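Local coordinates for heat shock protein-related protein (Deinococcus radiodurans, PDB 4FEI), which probably acts as a small heat shock protein chaperone in the stress response, represented here by its alpha-crystallin domain, at residues L20-P25 and G85-R90; L41-E46 and G61-E66; L67-P72 and V89-L94. All blocks are in the same frame, centred on the assembly; numbering follows the deposited sequence.

Interaction 1: L20-P25 and G85-R90; sequences LLLDVP and GVLTVR
Leu20 to Asp23 run antiparallel to Val86 to Arg90; the axes of the short segments approach to 4.6 Å, their directions 163° apart. They form the central pair of a four-stranded sheet in the alpha-crystallin domain, an immunoglobulin-like beta sandwich. Leu20 and Val89 exchange a reciprocal pair of N-H...O bonds, as do Leu22 and Leu87; Leu21-Thr88 and Asp23-Val86 are the intervening non-hydrogen-bonded pairs.

Leu20, Leu22, Leu87 and Val89 share one face, and both Leu20 and Leu22 reach from it to side chains of the opposing sheet, among them Leu41 and Val43. Leu20 has CG anti to the backbone N (chi1 180°); its side chain lies beside that of Val89 and points the same way, with Leu20 CD1 3.8 Å from Val89 CG2. Leu22 and Leu87 meet at the base of their side chains, CB to CB 4.2 Å. Val24, just beyond the strand, brings CG2 obliquely to within 3.8 Å of Leu87 CB and so continues this apolar row.

On the other face, Leu21 CD2 approaches Val86 CG1 at 4.2 Å, while the Asp23 carboxylate stands alongside Val86, OD2 3.9 Å from its CG2. That carboxylate faces the second subunit, whose Arg47 and Arg58 form salt bridges with OD1 and OD2 respectively, so this face contributes to the dimer interface.

The pairing finishes at Gly85, whose positive phi favours glycine and which has no CB to press on Pro25 CA. Gly85 O accepts a short but bent bond from Val24 N (2.8 Å, 136° at the hydrogen) and also lies 3.4 Å from Pro25 N, which has no hydrogen to offer.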
ATOM      1  N   LEU A  20       5.863  13.424   5.458  1.00 17.81           N
ATOM      2  CA  LEU A  20       5.230  12.939   4.243  1.00 17.83           C
ATOM      3  C   LEU A  20       5.043  11.447   4.412  1.00 17.73           C
ATOM      4  O   LEU A  20       5.999  10.735   4.671  1.00 18.68           O
ATOM      5  CB  LEU A  20       6.122  13.221   3.034  1.00 17.64           C
ATOM      6  CG  LEU A  20       5.796  12.854   1.585  1.00 18.86           C
ATOM      7  CD1 LEU A  20       6.299  11.465   1.271  1.00 20.63           C
ATOM      8  CD2 LEU A  20       4.313  12.982   1.232  1.00 19.95           C
ATOM      9  N   LEU A  21       3.812  10.974   4.318  1.00 17.46           N
ATOM     10  CA  LEU A  21       3.537   9.542   4.318  1.00 16.98           C
ATOM     11  C   LEU A  21       3.095   9.131   2.921  1.00 16.80           C
ATOM     12  O   LEU A  21       2.175   9.722   2.329  1.00 17.15           O
ATOM     13  CB  LEU A  21       2.446   9.175   5.330  1.00 17.11           C
ATOM     14  CG  LEU A  21       2.768   9.388   6.811  1.00 17.64           C
ATOM     15  CD1 LEU A  21       2.234  10.699   7.295  1.00 18.88           C
ATOM     16  CD2 LEU A  21       2.071   8.267   7.607  1.00 20.65           C
ATOM     17  N   LEU A  22       3.749   8.111   2.389  1.00 16.72           N
ATOM     18  CA  LEU A  22       3.516   7.693   0.995  1.00 16.58           C
ATOM     19  C   LEU A  22       3.217   6.188   0.954  1.00 16.62           C
ATOM     20  O   LEU A  22       4.026   5.399   1.404  1.00 16.70           O
ATOM     21  CB  LEU A  22       4.744   8.050   0.134  1.00 16.54           C
ATOM     22  CG  LEU A  22       4.557   8.003  -1.374  1.00 16.56           C
ATOM     23  CD1 LEU A  22       3.733   9.209  -1.862  1.00 18.48           C
ATOM     24  CD2 LEU A  22       5.946   7.937  -2.097  1.00 16.50           C
ATOM     25  N   ASP A  23       2.048   5.816   0.451  1.00 16.63           N
ATOM     26  CA  ASP A  23       1.644   4.405   0.416  1.00 16.75           C
ATOM     27  C   ASP A  23       2.385   3.699  -0.730  1.00 16.80           C
ATOM     28  O   ASP A  23       2.019   3.860  -1.918  1.00 16.79           O
ATOM     29  CB  ASP A  23       0.130   4.247   0.198  1.00 16.82           C
ATOM     30  CG  ASP A  23      -0.670   4.539   1.430  1.00 16.88           C
ATOM     31  OD1 ASP A  23      -1.889   4.844   1.288  1.00 19.07           O
ATOM     32  OD2 ASP A  23      -0.123   4.448   2.540  1.00 17.90           O
ATOM     33  N   VAL A  24       3.417   2.924  -0.354  1.00 16.90           N
ATOM     34  CA  VAL A  24       4.214   2.201  -1.340  1.00 17.02           C
ATOM     35  C   VAL A  24       4.303   0.665  -1.024  1.00 17.31           C
ATOM     36  O   VAL A  24       5.386   0.139  -0.769  1.00 17.44           O
ATOM     37  CB  VAL A  24       5.644   2.866  -1.511  1.00 16.95           C
ATOM     38  CG1 VAL A  24       5.561   4.235  -2.262  1.00 16.76           C
ATOM     39  CG2 VAL A  24       6.338   3.039  -0.169  1.00 16.96           C
ATOM     40  N   PRO A  25       3.160  -0.043  -0.999  1.00 17.45           N
ATOM     41  CA  PRO A  25       3.263  -1.477  -0.685  1.00 17.79           C
ATOM     42  C   PRO A  25       3.946  -2.266  -1.803  1.00 18.06           C
ATOM     43  O   PRO A  25       3.708  -1.971  -2.969  1.00 18.04           O
ATOM     44  CB  PRO A  25       1.786  -1.920  -0.525  1.00 17.92           C
ATOM     45  CG  PRO A  25       1.039  -1.005  -1.361  1.00 17.73           C
ATOM     46  CD  PRO A  25       1.768   0.344  -1.287  1.00 17.39           C
ATOM     47  N   GLY A  85       4.797  -1.165   4.130  1.00 23.47           N
ATOM     48  CA  GLY A  85       4.341  -0.607   2.866  1.00 22.96           C
ATOM     49  C   GLY A  85       4.121   0.897   2.895  1.00 22.35           C
ATOM     50  O   GLY A  85       3.542   1.451   1.980  1.00 22.22           O
ATOM     51  N   VAL A  86       4.601   1.566   3.942  1.00 22.42           N
ATOM     52  CA  VAL A  86       4.445   3.020   4.075  1.00 22.08           C
ATOM     53  C   VAL A  86       5.814   3.695   4.186  1.00 21.94           C
ATOM     54  O   VAL A  86       6.610   3.375   5.088  1.00 22.08           O
ATOM     55  CB  VAL A  86       3.557   3.366   5.316  1.00 22.26           C
ATOM     56  CG1 VAL A  86       3.500   4.890   5.619  1.00 21.45           C
ATOM     57  CG2 VAL A  86       2.136   2.726   5.176  1.00 22.73           C
ATOM     58  N   LEU A  87       6.063   4.662   3.313  1.00 21.58           N
ATOM     59  CA  LEU A  87       7.248   5.492   3.421  1.00 21.75           C
ATOM     60  C   LEU A  87       6.974   6.758   4.226  1.00 22.04           C
ATOM     61  O   LEU A  87       6.166   7.571   3.838  1.00 21.61           O
ATOM     62  CB  LEU A  87       7.755   5.852   2.033  1.00 21.64           C
ATOM     63  CG  LEU A  87       9.016   6.735   1.984  1.00 21.91           C
ATOM     64  CD1 LEU A  87      10.234   5.989   2.482  1.00 23.84           C
ATOM     65  CD2 LEU A  87       9.210   7.187   0.574  1.00 22.05           C
ATOM     66  N   THR A  88       7.680   6.934   5.339  1.00 22.89           N
ATOM     67  CA  THR A  88       7.576   8.143   6.167  1.00 23.11           C
ATOM     68  C   THR A  88       8.832   8.978   5.980  1.00 23.50           C
ATOM     69  O   THR A  88       9.929   8.553   6.349  1.00 24.29           O
ATOM     70  CB  THR A  88       7.394   7.755   7.671  1.00 23.42           C
ATOM     71  OG1 THR A  88       6.274   6.860   7.813  1.00 22.93           O
ATOM     72  CG2 THR A  88       7.192   8.996   8.561  1.00 23.60           C
ATOM     73  N   VAL A  89       8.669  10.158   5.396  1.00 23.03           N
ATOM     74  CA  VAL A  89       9.758  11.095   5.237  1.00 23.57           C
ATOM     75  C   VAL A  89       9.554  12.320   6.142  1.00 23.88           C
ATOM     76  O   VAL A  89       8.592  13.043   5.997  1.00 23.27           O
ATOM     77  CB  VAL A  89       9.899  11.594   3.741  1.00 23.48           C
ATOM     78  CG1 VAL A  89      11.269  12.352   3.533  1.00 23.45           C
ATOM     79  CG2 VAL A  89       9.693  10.439   2.732  1.00 22.83           C
ATOM     80  N   ARG A  90      10.498  12.575   7.032  1.00 27.52           N
ATOM     81  CA  ARG A  90      10.368  13.600   8.029  1.00 26.41           C
ATOM     82  C   ARG A  90      11.320  14.798   7.759  1.00 23.93           C
ATOM     83  O   ARG A  90      12.524  14.611   7.515  1.00 23.93           O
ATOM     84  CB  ARG A  90      10.668  12.968   9.380  1.00 28.94           C
ATOM     85  CG  ARG A  90      10.207  13.758  10.547  1.00 29.56           C
ATOM     86  CD  ARG A  90       9.928  12.812  11.728  1.00 35.57           C
ATOM     87  NE  ARG A  90       9.141  13.496  12.745  1.00 36.09           N
ATOM     88  CZ  ARG A  90       8.609  12.904  13.802  1.00 40.69           C
ATOM     89  NH1 ARG A  90       7.906  13.626  14.664  1.00 40.91           N
ATOM     90  NH2 ARG A  90       8.770  11.591  13.993  1.00 47.47           N
TER

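Interaction 2: L41-E46 and G61-E66; sequences LTVSGE and GRFVRE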
ATOM      1  N   LEU A  41       9.534  18.146  -3.073  1.00 23.53           N
ATOM      2  CA  LEU A  41      10.114  16.862  -2.816  1.00 22.08           C
ATOM      3  C   LEU A  41       9.785  15.959  -4.004  1.00 21.74           C
ATOM      4  O   LEU A  41       8.605  15.866  -4.466  1.00 22.19           O
ATOM      5  CB  LEU A  41       9.524  16.291  -1.545  1.00 22.83           C
ATOM      6  CG  LEU A  41      10.188  15.217  -0.700  1.00 23.00           C
ATOM      7  CD1 LEU A  41       9.179  14.194  -0.381  1.00 24.00           C
ATOM      8  CD2 LEU A  41      11.410  14.584  -1.332  1.00 23.23           C
ATOM      9  N   THR A  42      10.831  15.314  -4.529  1.00 21.24           N
ATOM     10  CA  THR A  42      10.637  14.358  -5.612  1.00 20.78           C
ATOM     11  C   THR A  42      10.871  12.968  -5.094  1.00 19.61           C
ATOM     12  O   THR A  42      11.900  12.708  -4.489  1.00 19.47           O
ATOM     13  CB  THR A  42      11.469  14.665  -6.861  1.00 22.10           C
ATOM     14  OG1 THR A  42      11.214  16.026  -7.269  1.00 24.39           O
ATOM     15  CG2 THR A  42      11.102  13.678  -7.990  1.00 21.44           C
ATOM     16  N   VAL A  43       9.868  12.108  -5.276  1.00 19.84           N
ATOM     17  CA  VAL A  43       9.957  10.717  -4.837  1.00 20.59           C
ATOM     18  C   VAL A  43       9.790   9.816  -6.063  1.00 20.46           C
ATOM     19  O   VAL A  43       8.857  10.016  -6.871  1.00 21.47           O
ATOM     20  CB  VAL A  43       8.833  10.320  -3.795  1.00 22.62           C
ATOM     21  CG1 VAL A  43       9.165   8.984  -3.202  1.00 25.66           C
ATOM     22  CG2 VAL A  43       8.730  11.301  -2.698  1.00 23.42           C
ATOM     23  N   SER A  44      10.662   8.820  -6.184  1.00 20.22           N
ATOM     24  CA  SER A  44      10.585   7.851  -7.251  1.00 19.96           C
ATOM     25  C   SER A  44      10.910   6.476  -6.721  1.00 20.99           C
ATOM     26  O   SER A  44      11.542   6.342  -5.696  1.00 21.86           O
ATOM     27  CB  SER A  44      11.521   8.247  -8.413  1.00 19.56           C
ATOM     28  OG  SER A  44      12.874   8.289  -7.974  1.00 19.34           O
ATOM     29  N   GLY A  45      10.432   5.448  -7.416  1.00 22.18           N
ATOM     30  CA  GLY A  45      10.717   4.061  -7.084  1.00 24.06           C
ATOM     31  C   GLY A  45       9.995   3.135  -8.030  1.00 25.50           C
ATOM     32  O   GLY A  45       9.454   3.584  -9.043  1.00 25.17           O
ATOM     33  N   GLU A  46       9.935   1.837  -7.680  1.00 20.15           N
ATOM     34  CA  GLU A  46       9.392   0.844  -8.573  1.00 20.57           C
ATOM     35  C   GLU A  46       8.861  -0.360  -7.804  1.00 19.44           C
ATOM     36  O   GLU A  46       9.386  -0.714  -6.747  1.00 19.94           O
ATOM     37  CB  GLU A  46      10.503   0.398  -9.522  1.00 23.89           C
ATOM     38  CG  GLU A  46      10.099  -0.625 -10.568  1.00 26.90           C
ATOM     39  CD  GLU A  46      11.245  -1.073 -11.448  1.00 33.53           C
ATOM     40  OE1 GLU A  46      11.014  -1.860 -12.412  1.00 39.96           O
ATOM     41  OE2 GLU A  46      12.376  -0.661 -11.191  1.00 37.47           O
ATOM     42  N   GLY A  61       4.964  -1.165 -11.689  1.00 18.42           N
ATOM     43  CA  GLY A  61       6.028  -0.500 -12.416  1.00 19.28           C
ATOM     44  C   GLY A  61       6.567   0.699 -11.650  1.00 19.04           C
ATOM     45  O   GLY A  61       6.405   0.788 -10.428  1.00 18.40           O
ATOM     46  N   ARG A  62       7.208   1.606 -12.387  1.00 19.21           N
ATOM     47  CA  ARG A  62       7.843   2.795 -11.819  1.00 19.17           C
ATOM     48  C   ARG A  62       6.832   3.887 -11.493  1.00 17.50           C
ATOM     49  O   ARG A  62       5.809   4.023 -12.162  1.00 17.28           O
ATOM     50  CB  ARG A  62       8.937   3.296 -12.749  1.00 21.10           C
ATOM     51  CG  ARG A  62       9.275   4.786 -12.663  1.00 21.22           C
ATOM     52  CD  ARG A  62      10.429   5.075 -11.729  1.00 24.09           C
ATOM     53  NE  ARG A  62      10.974   6.365 -12.073  1.00 25.83           N
ATOM     54  CZ  ARG A  62      12.200   6.761 -11.777  1.00 27.42           C
ATOM     55  NH1 ARG A  62      13.007   5.939 -11.082  1.00 33.97           N
ATOM     56  NH2 ARG A  62      12.590   7.978 -12.145  1.00 26.61           N
ATOM     57  N   PHE A  63       7.091   4.612 -10.409  1.00 16.96           N
ATOM     58  CA  PHE A  63       6.299   5.764 -10.044  1.00 15.73           C
ATOM     59  C   PHE A  63       7.212   6.998  -9.871  1.00 15.92           C
ATOM     60  O   PHE A  63       8.374   6.871  -9.505  1.00 16.86           O
ATOM     61  CB  PHE A  63       5.520   5.483  -8.742  1.00 15.31           C
ATOM     62  CG  PHE A  63       6.366   5.611  -7.467  1.00 15.71           C
ATOM     63  CD1 PHE A  63       6.611   6.864  -6.863  1.00 15.67           C
ATOM     64  CD2 PHE A  63       6.868   4.478  -6.849  1.00 16.41           C
ATOM     65  CE1 PHE A  63       7.347   6.955  -5.712  1.00 16.69           C
ATOM     66  CE2 PHE A  63       7.608   4.572  -5.672  1.00 17.51           C
ATOM     67  CZ  PHE A  63       7.857   5.804  -5.112  1.00 17.98           C
ATOM     68  N   VAL A  64       6.667   8.171 -10.158  1.00 15.33           N
ATOM     69  CA  VAL A  64       7.371   9.404  -9.954  1.00 15.62           C
ATOM     70  C   VAL A  64       6.379  10.448  -9.435  1.00 15.14           C
ATOM     71  O   VAL A  64       5.357  10.723 -10.095  1.00 15.16           O
ATOM     72  CB  VAL A  64       8.065   9.947 -11.278  1.00 16.61           C
ATOM     73  CG1 VAL A  64       8.815  11.271 -10.983  1.00 16.30           C
ATOM     74  CG2 VAL A  64       8.971   8.887 -11.897  1.00 16.91           C
ATOM     75  N   ARG A  65       6.663  11.015  -8.260  1.00 18.81           N
ATOM     76  CA  ARG A  65       5.861  12.138  -7.728  1.00 18.20           C
ATOM     77  C   ARG A  65       6.701  13.374  -7.432  1.00 17.91           C
ATOM     78  O   ARG A  65       7.820  13.262  -6.911  1.00 18.40           O
ATOM     79  CB  ARG A  65       5.036  11.727  -6.511  1.00 17.44           C
ATOM     80  CG  ARG A  65       4.097  10.605  -6.853  1.00 19.04           C
ATOM     81  CD  ARG A  65       2.923  10.608  -6.049  1.00 18.39           C
ATOM     82  NE  ARG A  65       2.047  11.728  -6.365  1.00 17.30           N
ATOM     83  CZ  ARG A  65       1.019  12.051  -5.589  1.00 17.03           C
ATOM     84  NH1 ARG A  65       0.746  11.307  -4.489  1.00 16.35           N
ATOM     85  NH2 ARG A  65       0.280  13.097  -5.883  1.00 18.22           N
ATOM     86  N   GLU A  66       6.164  14.531  -7.802  1.00 17.92           N
ATOM     87  CA  GLU A  66       6.757  15.832  -7.507  1.00 17.89           C
ATOM     88  C   GLU A  66       5.767  16.555  -6.566  1.00 17.70           C
ATOM     89  O   GLU A  66       4.631  16.900  -6.966  1.00 18.42           O
ATOM     90  CB  GLU A  66       6.983  16.614  -8.790  1.00 19.03           C
ATOM     91  CG  GLU A  66       8.183  17.498  -8.806  1.00 20.29           C
ATOM     92  CD  GLU A  66       8.576  17.945 -10.225  1.00 24.70           C
ATOM     93  OE1 GLU A  66       9.777  17.733 -10.614  1.00 27.54           O
ATOM     94  OE2 GLU A  66       7.707  18.522 -10.952  1.00 24.53           O
TER
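Val43 O takes the N-H of Arg65 at 2.8 Å in an almost straight bond (176° at the hydrogen), and the CA-H of Val64 also approaches this oxygen. Val43 N donates in turn to Arg65 O, and Gly45 and Phe63 repeat the exchange further along, the Gly45 N to Phe63 O arm being the longer at 3.3 Å.

On the face carrying Val43, Phe63 has a chi1 of 79° that sets CG between the backbone N and the carbonyl carbon, and the ring lies across the neighbouring strand: one ring face covers the Ser44-Gly45 peptide, with Gly45 N 3.4 Å above the plane and offset toward the rim. Val43 CG1 meets the ring edge in plane, 3.7 Å from Phe63 CE1. The ring of Trp5 packs edge-to-face with that of Phe63. From this same face Arg65 leads its end away to a salt bridge with Glu57 of the second subunit.

On the opposite face Arg62 bends at chi2 (94°), and its guanidinium rests with one face on Ser44, Ser44 CB lying over its centre, 3.7 Å from Arg62 CZ. Thr42 and Glu66 run side by side, Thr42 OG1 3.7 Å from Glu66 CG.

Gly45 has no CB to obstruct Phe63 CE2, which lets the ring lie directly over the backbone. This regular antiparallel pairing belongs to the three-stranded sheet of the alpha-crystallin beta sandwich, with Val43 and Phe63 facing its core.

Interaction 3: L67-P72 and V89-L94; sequences LAFPEP and VRFEKL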
ATOM      1  N   LEU A  67       6.184  16.737  -5.301  1.00 17.03           N
ATOM      2  CA  LEU A  67       5.256  17.119  -4.231  1.00 16.45           C
ATOM      3  C   LEU A  67       5.768  18.372  -3.539  1.00 17.05           C
ATOM      4  O   LEU A  67       6.914  18.398  -3.070  1.00 17.32           O
ATOM      5  CB  LEU A  67       5.076  15.986  -3.189  1.00 15.71           C
ATOM      6  CG  LEU A  67       4.740  14.561  -3.631  1.00 16.13           C
ATOM      7  CD1 LEU A  67       5.116  13.610  -2.525  1.00 16.45           C
ATOM      8  CD2 LEU A  67       3.266  14.352  -4.039  1.00 16.89           C
ATOM      9  N   ALA A  68       4.926  19.408  -3.501  1.00 17.53           N
ATOM     10  CA  ALA A  68       5.330  20.718  -2.948  1.00 18.22           C
ATOM     11  C   ALA A  68       5.159  20.666  -1.460  1.00 18.26           C
ATOM     12  O   ALA A  68       4.135  20.130  -0.983  1.00 19.50           O
ATOM     13  CB  ALA A  68       4.446  21.831  -3.522  1.00 19.29           C
ATOM     14  N   PHE A  69       6.136  21.185  -0.714  1.00 18.58           N
ATOM     15  CA  PHE A  69       6.000  21.283   0.759  1.00 18.63           C
ATOM     16  C   PHE A  69       4.850  22.227   1.136  1.00 19.18           C
ATOM     17  O   PHE A  69       4.805  23.350   0.667  1.00 20.05           O
ATOM     18  CB  PHE A  69       7.278  21.791   1.415  1.00 18.50           C
ATOM     19  CG  PHE A  69       8.459  20.882   1.250  1.00 18.43           C
ATOM     20  CD1 PHE A  69       9.550  21.256   0.440  1.00 18.47           C
ATOM     21  CD2 PHE A  69       8.504  19.669   1.918  1.00 18.81           C
ATOM     22  CE1 PHE A  69      10.644  20.407   0.285  1.00 19.29           C
ATOM     23  CE2 PHE A  69       9.608  18.803   1.782  1.00 19.87           C
ATOM     24  CZ  PHE A  69      10.682  19.178   0.965  1.00 19.25           C
ATOM     25  N   PRO A  70       3.925  21.765   1.986  1.00 19.54           N
ATOM     26  CA  PRO A  70       2.792  22.612   2.442  1.00 20.97           C
ATOM     27  C   PRO A  70       3.290  23.718   3.347  1.00 22.41           C
ATOM     28  O   PRO A  70       2.593  24.716   3.538  1.00 23.77           O
ATOM     29  CB  PRO A  70       1.912  21.635   3.282  1.00 20.53           C
ATOM     30  CG  PRO A  70       2.388  20.249   2.891  1.00 19.23           C
ATOM     31  CD  PRO A  70       3.849  20.392   2.527  1.00 18.71           C
ATOM     32  N   GLU A  71       4.485  23.505   3.909  1.00 23.02           N
ATOM     33  CA  GLU A  71       5.122  24.414   4.864  1.00 24.54           C
ATOM     34  C   GLU A  71       6.611  24.445   4.526  1.00 24.70           C
ATOM     35  O   GLU A  71       7.183  23.399   4.243  1.00 23.91           O
ATOM     36  CB  GLU A  71       4.949  23.829   6.261  1.00 25.19           C
ATOM     37  CG  GLU A  71       4.543  24.803   7.309  1.00 29.02           C
ATOM     38  CD  GLU A  71       3.057  25.116   7.233  1.00 33.09           C
ATOM     39  OE1 GLU A  71       2.692  26.029   6.424  1.00 34.89           O
ATOM     40  OE2 GLU A  71       2.272  24.466   8.003  1.00 34.21           O
ATOM     41  N   PRO A  72       7.252  25.635   4.573  1.00 26.71           N
ATOM     42  CA  PRO A  72       8.708  25.698   4.352  1.00 26.89           C
ATOM     43  C   PRO A  72       9.506  24.862   5.375  1.00 27.00           C
ATOM     44  O   PRO A  72       9.200  24.872   6.559  1.00 27.98           O
ATOM     45  CB  PRO A  72       9.024  27.195   4.451  1.00 28.37           C
ATOM     46  CG  PRO A  72       7.815  27.793   5.189  1.00 29.73           C
ATOM     47  CD  PRO A  72       6.657  26.975   4.760  1.00 28.18           C
ATOM     48  N   VAL A  89       8.669  10.158   5.396  1.00 23.03           N
ATOM     49  CA  VAL A  89       9.758  11.095   5.237  1.00 23.57           C
ATOM     50  C   VAL A  89       9.554  12.320   6.142  1.00 23.88           C
ATOM     51  O   VAL A  89       8.592  13.043   5.997  1.00 23.27           O
ATOM     52  CB  VAL A  89       9.899  11.594   3.741  1.00 23.48           C
ATOM     53  CG1 VAL A  89      11.269  12.352   3.533  1.00 23.45           C
ATOM     54  CG2 VAL A  89       9.693  10.439   2.732  1.00 22.83           C
ATOM     55  N   ARG A  90      10.498  12.575   7.032  1.00 27.52           N
ATOM     56  CA  ARG A  90      10.368  13.600   8.029  1.00 26.41           C
ATOM     57  C   ARG A  90      11.320  14.798   7.759  1.00 23.93           C
ATOM     58  O   ARG A  90      12.524  14.611   7.515  1.00 23.93           O
ATOM     59  CB  ARG A  90      10.668  12.968   9.380  1.00 28.94           C
ATOM     60  CG  ARG A  90      10.207  13.758  10.547  1.00 29.56           C
ATOM     61  CD  ARG A  90       9.928  12.812  11.728  1.00 35.57           C
ATOM     62  NE  ARG A  90       9.141  13.496  12.745  1.00 36.09           N
ATOM     63  CZ  ARG A  90       8.609  12.904  13.802  1.00 40.69           C
ATOM     64  NH1 ARG A  90       7.906  13.626  14.664  1.00 40.91           N
ATOM     65  NH2 ARG A  90       8.770  11.591  13.993  1.00 47.47           N
ATOM     66  N   PHE A  91      10.775  16.015   7.827  1.00 21.08           N
ATOM     67  CA  PHE A  91      11.537  17.214   7.580  1.00 20.52           C
ATOM     68  C   PHE A  91      11.318  18.146   8.764  1.00 20.63           C
ATOM     69  O   PHE A  91      10.203  18.192   9.342  1.00 21.00           O
ATOM     70  CB  PHE A  91      11.057  17.950   6.311  1.00 19.49           C
ATOM     71  CG  PHE A  91      11.152  17.152   5.039  1.00 19.55           C
ATOM     72  CD1 PHE A  91      12.288  17.217   4.255  1.00 19.08           C
ATOM     73  CD2 PHE A  91      10.079  16.339   4.610  1.00 21.04           C
ATOM     74  CE1 PHE A  91      12.388  16.483   3.057  1.00 18.94           C
ATOM     75  CE2 PHE A  91      10.164  15.601   3.439  1.00 20.89           C
ATOM     76  CZ  PHE A  91      11.336  15.687   2.655  1.00 20.52           C
ATOM     77  N   GLU A  92      12.339  18.915   9.136  1.00 21.29           N
ATOM     78  CA  GLU A  92      12.130  19.880  10.196  1.00 21.88           C
ATOM     79  C   GLU A  92      11.681  21.202   9.617  1.00 21.51           C
ATOM     80  O   GLU A  92      12.241  21.671   8.646  1.00 23.04           O
ATOM     81  CB  GLU A  92      13.326  20.008  11.170  1.00 23.79           C
ATOM     82  CG  GLU A  92      14.603  20.372  10.592  1.00 27.02           C
ATOM     83  CD  GLU A  92      15.731  20.395  11.633  1.00 33.55           C
ATOM     84  OE1 GLU A  92      15.652  21.209  12.596  1.00 36.80           O
ATOM     85  OE2 GLU A  92      16.709  19.620  11.457  1.00 35.18           O
ATOM     86  N   LYS A  93      10.638  21.777  10.202  1.00 21.49           N
ATOM     87  CA  LYS A  93      10.059  23.032   9.742  1.00 22.06           C
ATOM     88  C   LYS A  93      10.969  24.216  10.051  1.00 24.50           C
ATOM     89  O   LYS A  93      11.732  24.217  11.014  1.00 25.41           O
ATOM     90  CB  LYS A  93       8.684  23.239  10.384  1.00 21.78           C
ATOM     91  CG  LYS A  93       7.582  22.404   9.733  1.00 22.27           C
ATOM     92  CD  LYS A  93       6.459  22.014  10.693  1.00 22.56           C
ATOM     93  CE  LYS A  93       5.524  23.151  10.995  1.00 23.56           C
ATOM     94  NZ  LYS A  93       4.290  22.585  11.692  1.00 23.81           N
ATOM     95  N   LEU A  94      10.892  25.215   9.181  1.00 26.95           N
ATOM     96  CA  LEU A  94      11.551  26.495   9.362  1.00 30.36           C
ATOM     97  C   LEU A  94      10.945  27.280  10.550  1.00 31.32           C
ATOM     98  O   LEU A  94      11.657  27.922  11.313  1.00 33.57           O
ATOM     99  CB  LEU A  94      11.357  27.296   8.085  1.00 32.55           C
ATOM    100  CG  LEU A  94      12.560  28.046   7.567  1.00 37.43           C
ATOM    101  CD1 LEU A  94      13.491  27.041   6.936  1.00 36.01           C
ATOM    102  CD2 LEU A  94      12.126  29.154   6.559  1.00 43.85           C
TER
HETATM  103  O   HOH W   1       2.820  24.745  10.763  1.00 32.83           O
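Phe69 drives the edge of its ring into the face of Phe91 in a T-shaped pair, with centroids 4.8 Å apart and planes at 77°. Phe69 CE2 does the touching: it stands over the centre of the Phe91 ring, 3.6 Å from Phe91 CE2, while Phe69 CZ lies 3.8 Å from Phe91 CE1. In both residues CG is anti to the carbonyl carbon and beside the backbone N. Each CB is directed at the other segment, and the two side chains cross at about a right angle. Leu41 packs against both rings.

Farther along, Lys93 bends at chi3 (76°), a turn that places CE 4.2 Å from Glu71 CG as the two side chains pass obliquely. Their charged ends do not touch. A water joins them instead, accepting from Lys93 NZ at 2.8 Å and donating to Glu71 OE2 at the same distance. The ammonium has a salt bridge to Asp13 and a hydrogen bond to Gly15 O; the nearby carboxylate of Asp13 probably favours the charged form of the lysine.

The segments finally meet through their backbones, Leu94 N donating to Pro72 O at 3.1 Å. This bond is straight at the hydrogen (178°), although the donor is tilted from the carbonyl plane. Beside it Pro72 CB comes within 4.2 Å of Leu94 CD2.

The stretches following strands 62-68 and 86-92, which lie in different sheets, are thus joined by an aromatic pair, a water bridge and a single backbone bond, closing one end of the beta sandwich characteristic of the alpha-crystallin domain.

Interactions 1 and 2 occupy opposite sheets of the sandwich, their centres about 12 Å apart, and meet through core side chains: Leu22 CD2 packs against Val43 CG1 at 3.6 Å, and Val24 against Phe63. Along the chain interaction 2 is nested inside the loop closed by interaction 1. Interaction 3 opens after interaction 2 closes, and lies at the sandwich end, its centre about 14 Å from that of interaction 1 and 17 Å from that of interaction 2. It continues strand 62-68 of interaction 2 and shares strand 86-92 with interaction 1, thereby tying both sheets together. Residues of all three also touch the second subunit, so each contact borders the subunit interface.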